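Local atomic coordinates of prolyl endopeptidase (PDB entry 2BKL), a protein that probably hydrolyses oligopeptides on the carboxyl side of proline and, far less readily, of alanine, as a serine protease of the S9A family. Residues L15-V20 with A581-F587; T69-P75 with W403-D407. All coordinates share one frame; numbering follows the deposited sequence.

Overall arrangement
Contact 1 and contact 2 lie on opposite sides of the centre of the chain. Their centres are about 51 Å apart, and their nearest atoms about 39 Å. Contact 2 (69-75 with 403-407) is nested within the loop that contact 1 (15-20 with 581-587) closes. Contact 1 holds the N-terminal hairpin to the helix start at 584, in the hydrolase part. Contact 2 joins the first and last blades of the propeller. Bound N-[(benzyloxy)carbonyl]-L-alanyl-L-proline touches residues of both parts, among them Lys-169 and Trp-249 of the propeller and Ser-533 and His-651 of the hydrolase. Neither contact supplies a pocket residue. In sequence, segment 581-587 of contact 1 closely follows Trp-574 and Tyr-578 of that pocket.

Contact 1: L15-V20 with A581-F587; sequences LHGVQV and AEKPEDF
His-16 donates a hydrogen bond from NE2 to Ala-581 O at 2.8 Å, with an N-H...O angle of 151°. The oxygen lies almost in the imidazole plane. Glu-582 O sits at the same edge, 3.3 Å from His-16 CE1. One face of the ring lies on Pro-584: its CA stands 3.7 Å from the ring centroid, almost on the ring normal, a CH-pi contact. Together the bond and the proline probably limit how the imidazole can turn. Phe-587 is the apolar centre. Its CG is anti to the backbone N (chi1 167°), which lays the ring against the hairpin. Leu-15 CB covers one face near the rim, 4.1 Å from Phe-587 CE1. Val-18 and Val-20 meet the ring at its edge, with Val-20 CG2 3.7 Å from Phe-587 CZ. Further out, His-591 of the same helix meets the Phe-587 ring and touches both valines. A salt bridge to Arg-572 and a hydrogen bond to Thr-580 hold the Glu-582 carboxylate. The segment 15-20 is a beta hairpin with a two-residue type I' turn, His-16 and Gly-17 at its corners, docked on a helix N-terminus. As in other prolyl oligopeptidases, the N-terminal segment packs on the alpha/beta-hydrolase domain.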
# COMPACT_ATOMS: atom_id res chain seq x y z
N LEU A 15 23.64 -9.56 21.43
CA LEU A 15 23.67 -8.47 20.48
C LEU A 15 23.92 -7.18 21.24
O LEU A 15 23.14 -6.83 22.13
CB LEU A 15 22.33 -8.41 19.73
CG LEU A 15 21.89 -9.77 19.16
CD1 LEU A 15 20.50 -9.69 18.55
CD2 LEU A 15 22.87 -10.27 18.11
N HIS A 16 25.01 -6.51 20.93
CA HIS A 16 25.37 -5.24 21.57
C HIS A 16 25.33 -5.33 23.11
O HIS A 16 24.82 -4.45 23.79
CB HIS A 16 24.46 -4.12 21.06
CG HIS A 16 24.36 -4.09 19.56
ND1 HIS A 16 25.40 -3.68 18.75
CD2 HIS A 16 23.35 -4.46 18.73
CE1 HIS A 16 25.03 -3.78 17.49
NE2 HIS A 16 23.79 -4.24 17.44
N GLY A 17 25.83 -6.45 23.62
CA GLY A 17 25.95 -6.67 25.05
C GLY A 17 24.71 -7.21 25.74
O GLY A 17 24.73 -7.42 26.95
N VAL A 18 23.64 -7.46 24.98
CA VAL A 18 22.34 -7.83 25.52
C VAL A 18 21.95 -9.21 25.01
O VAL A 18 22.02 -9.46 23.82
CB VAL A 18 21.25 -6.83 25.03
CG1 VAL A 18 19.86 -7.31 25.44
CG2 VAL A 18 21.52 -5.44 25.58
N GLN A 19 21.51 -10.09 25.91
CA GLN A 19 20.99 -11.40 25.57
C GLN A 19 19.59 -11.27 24.95
O GLN A 19 18.71 -10.62 25.53
CB GLN A 19 20.90 -12.30 26.80
CG GLN A 19 22.23 -12.51 27.52
CD GLN A 19 23.24 -13.22 26.65
OE1 GLN A 19 24.18 -12.61 26.15
NE2 GLN A 19 23.04 -14.52 26.46
N VAL A 20 19.42 -11.86 23.79
CA VAL A 20 18.13 -11.91 23.08
C VAL A 20 17.76 -13.37 22.87
O VAL A 20 18.45 -14.08 22.18
CB VAL A 20 18.20 -11.19 21.73
CG1 VAL A 20 16.86 -11.22 20.99
CG2 VAL A 20 18.66 -9.76 21.92
N ALA A 581 18.86 -3.54 13.68
CA ALA A 581 19.48 -4.05 14.87
C ALA A 581 20.97 -4.33 14.72
O ALA A 581 21.63 -4.62 15.72
CB ALA A 581 18.74 -5.29 15.34
N GLU A 582 21.50 -4.23 13.51
CA GLU A 582 22.94 -4.30 13.30
C GLU A 582 23.68 -3.13 13.98
O GLU A 582 24.88 -3.22 14.25
CB GLU A 582 23.29 -4.32 11.81
CG GLU A 582 22.79 -5.59 11.11
CD GLU A 582 22.66 -5.49 9.60
OE1 GLU A 582 22.07 -4.48 9.12
OE2 GLU A 582 23.11 -6.46 8.92
N LYS A 583 22.98 -2.03 14.25
CA LYS A 583 23.55 -0.84 14.88
C LYS A 583 23.08 -0.72 16.33
O LYS A 583 21.92 -0.98 16.62
CB LYS A 583 23.15 0.42 14.10
CG LYS A 583 23.76 0.44 12.71
CD LYS A 583 23.29 1.63 11.87
CE LYS A 583 23.66 1.45 10.39
NZ LYS A 583 22.51 1.75 9.43
N PRO A 584 23.96 -0.36 17.26
CA PRO A 584 23.61 -0.42 18.69
C PRO A 584 22.42 0.44 19.12
O PRO A 584 21.58 -0.03 19.89
CB PRO A 584 24.88 0.06 19.42
CG PRO A 584 25.74 0.67 18.36
CD PRO A 584 25.35 0.08 17.04
N GLU A 585 22.37 1.70 18.67
CA GLU A 585 21.28 2.59 19.08
C GLU A 585 19.96 2.12 18.47
O GLU A 585 18.92 2.16 19.13
CB GLU A 585 21.57 4.06 18.73
CG GLU A 585 22.58 4.76 19.66
CD GLU A 585 22.32 4.54 21.17
OE1 GLU A 585 21.17 4.75 21.66
OE2 GLU A 585 23.29 4.17 21.88
N ASP A 586 20.02 1.71 17.21
CA ASP A 586 18.82 1.21 16.55
C ASP A 586 18.31 -0.04 17.27
O ASP A 586 17.10 -0.23 17.41
CB ASP A 586 19.07 0.80 15.10
CG ASP A 586 19.39 1.95 14.16
OD1 ASP A 586 19.58 3.10 14.62
OD2 ASP A 586 19.50 1.73 12.92
N PHE A 587 19.23 -0.93 17.65
CA PHE A 587 18.86 -2.14 18.36
C PHE A 587 18.08 -1.83 19.62
O PHE A 587 17.09 -2.49 19.91
CB PHE A 587 20.11 -2.98 18.71
CG PHE A 587 19.85 -4.09 19.69
CD1 PHE A 587 19.17 -5.23 19.31
CD2 PHE A 587 20.25 -3.97 21.01
CE1 PHE A 587 18.91 -6.25 20.23
CE2 PHE A 587 19.96 -4.97 21.93
CZ PHE A 587 19.32 -6.12 21.52

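Contact 2: T69-P75 with W403-D407; sequences TDSVSTP and WAKVD
Asp-70 O accepts a hydrogen bond from water 2 at 2.6 Å, and Val-406 CG1 packs beside the same oxygen. Water 2 in turn accepts from Asp-407 N at 2.9 Å. Water 1 makes a second bridge, accepting from Asp-70 N and donating to Asp-407 O at 2.8 Å. The two backbones are therefore linked here through water, and the segments share no direct hydrogen bond. The rest is apolar. Val-406 forks over 69-75: CG1 reaches Thr-69 CB, and CG2 lies 3.8 Å from Ser-71 CB. Val-72 CG1 is set between its backbone N and carbonyl carbon (chi1 65°). There it meets Ala-404 CB at 3.5 Å and also touches the Trp-403 ring. Trp-403 extends anti to its own N (chi1 -173°) and presents its six-membered ring. Ser-73 O lies at the edge of the indole, near its plane, 3.5 Å from Trp-403 CZ3. Pro-75 CD comes within 3.7 Å of Trp-403 CH2, and Tyr-378 meets the indole edge-to-face. With an alanine here, Pro-75 CD and Val-72 CG1 would probably lose the indole they pack on, and a gap is likely to open beside Tyr-378. Trp-403 and Ala-404 form a classic beta bulge opposite Ile-390. The first strand of the first blade thus meets the last strand of the last. Such closure without shared strand hydrogen bonds is characteristic of the seven-bladed, open-Velcro propeller of prolyl oligopeptidases.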
# COMPACT_ATOMS: atom_id res chain seq x y z
N THR A 69 -18.57 -7.06 -8.48
CA THR A 69 -19.14 -5.81 -8.95
C THR A 69 -18.86 -5.60 -10.43
O THR A 69 -17.99 -6.24 -11.03
CB THR A 69 -18.54 -4.59 -8.21
OG1 THR A 69 -17.19 -4.42 -8.62
CG2 THR A 69 -18.48 -4.81 -6.72
N ASP A 70 -19.63 -4.67 -10.99
CA ASP A 70 -19.36 -4.06 -12.27
C ASP A 70 -18.68 -2.75 -11.96
O ASP A 70 -19.27 -1.88 -11.32
CB ASP A 70 -20.66 -3.77 -13.02
CG ASP A 70 -21.35 -5.00 -13.45
OD1 ASP A 70 -20.72 -5.82 -14.16
OD2 ASP A 70 -22.52 -5.28 -13.10
N SER A 71 -17.44 -2.60 -12.38
CA SER A 71 -16.73 -1.37 -12.18
C SER A 71 -15.85 -1.11 -13.40
O SER A 71 -15.59 -2.00 -14.21
CB SER A 71 -15.88 -1.44 -10.93
OG SER A 71 -14.71 -2.23 -11.11
N VAL A 72 -15.46 0.14 -13.53
CA VAL A 72 -14.49 0.55 -14.56
C VAL A 72 -13.50 1.54 -13.97
O VAL A 72 -13.90 2.39 -13.14
CB VAL A 72 -15.19 1.14 -15.79
CG1 VAL A 72 -15.90 2.43 -15.46
CG2 VAL A 72 -14.18 1.36 -16.93
N SER A 73 -12.22 1.42 -14.36
CA SER A 73 -11.10 2.29 -13.93
C SER A 73 -11.12 3.57 -14.75
O SER A 73 -11.73 3.63 -15.80
CB SER A 73 -9.70 1.62 -14.11
OG SER A 73 -9.17 1.64 -15.49
N THR A 74 -10.40 4.59 -14.28
CA THR A 74 -10.12 5.74 -15.15
C THR A 74 -9.37 5.29 -16.40
O THR A 74 -8.53 4.38 -16.33
CB THR A 74 -9.29 6.84 -14.46
OG1 THR A 74 -8.08 6.32 -13.93
CG2 THR A 74 -10.01 7.40 -13.26
N PRO A 75 -9.65 5.93 -17.54
CA PRO A 75 -9.03 5.50 -18.79
C PRO A 75 -7.67 6.13 -19.07
O PRO A 75 -7.41 7.29 -18.72
CB PRO A 75 -10.05 5.95 -19.83
CG PRO A 75 -10.72 7.13 -19.22
CD PRO A 75 -10.63 7.00 -17.76
N TRP A 403 -18.91 10.18 -14.67
CA TRP A 403 -18.51 9.33 -15.76
C TRP A 403 -18.80 7.85 -15.46
O TRP A 403 -19.15 7.10 -16.36
CB TRP A 403 -17.03 9.55 -16.04
CG TRP A 403 -16.46 8.85 -17.25
CD1 TRP A 403 -16.58 9.25 -18.55
CD2 TRP A 403 -15.62 7.70 -17.26
NE1 TRP A 403 -15.90 8.39 -19.37
CE2 TRP A 403 -15.31 7.42 -18.61
CE3 TRP A 403 -15.14 6.83 -16.27
CZ2 TRP A 403 -14.51 6.34 -18.99
CZ3 TRP A 403 -14.34 5.77 -16.65
CH2 TRP A 403 -14.04 5.52 -18.00
N ALA A 404 -18.56 7.42 -14.22
CA ALA A 404 -18.85 6.05 -13.80
C ALA A 404 -19.16 6.04 -12.33
O ALA A 404 -18.69 6.86 -11.59
CB ALA A 404 -17.66 5.14 -14.09
N LYS A 405 -19.99 5.08 -11.91
CA LYS A 405 -20.34 4.87 -10.52
C LYS A 405 -20.53 3.39 -10.31
O LYS A 405 -21.20 2.74 -11.11
CB LYS A 405 -21.65 5.63 -10.24
CG LYS A 405 -22.25 5.46 -8.87
CD LYS A 405 -23.39 6.47 -8.63
CE LYS A 405 -24.69 6.07 -9.33
NZ LYS A 405 -25.71 5.44 -8.40
N VAL A 406 -19.92 2.84 -9.26
CA VAL A 406 -20.13 1.43 -8.89
C VAL A 406 -21.45 1.28 -8.15
O VAL A 406 -21.68 1.92 -7.12
CB VAL A 406 -18.98 0.89 -8.01
CG1 VAL A 406 -19.21 -0.57 -7.73
CG2 VAL A 406 -17.64 1.08 -8.69
N ASP A 407 -22.33 0.44 -8.68
CA ASP A 407 -23.60 0.15 -8.04
C ASP A 407 -23.35 -1.00 -7.04
O ASP A 407 -22.78 -2.04 -7.39
CB ASP A 407 -24.64 -0.25 -9.09
CG ASP A 407 -25.19 0.96 -9.84
OD1 ASP A 407 -24.52 1.45 -10.78
OD2 ASP A 407 -26.28 1.50 -9.55
O HOH W 1 -21.86 -3.66 -9.42
O HOH W 2 -21.64 -0.78 -11.23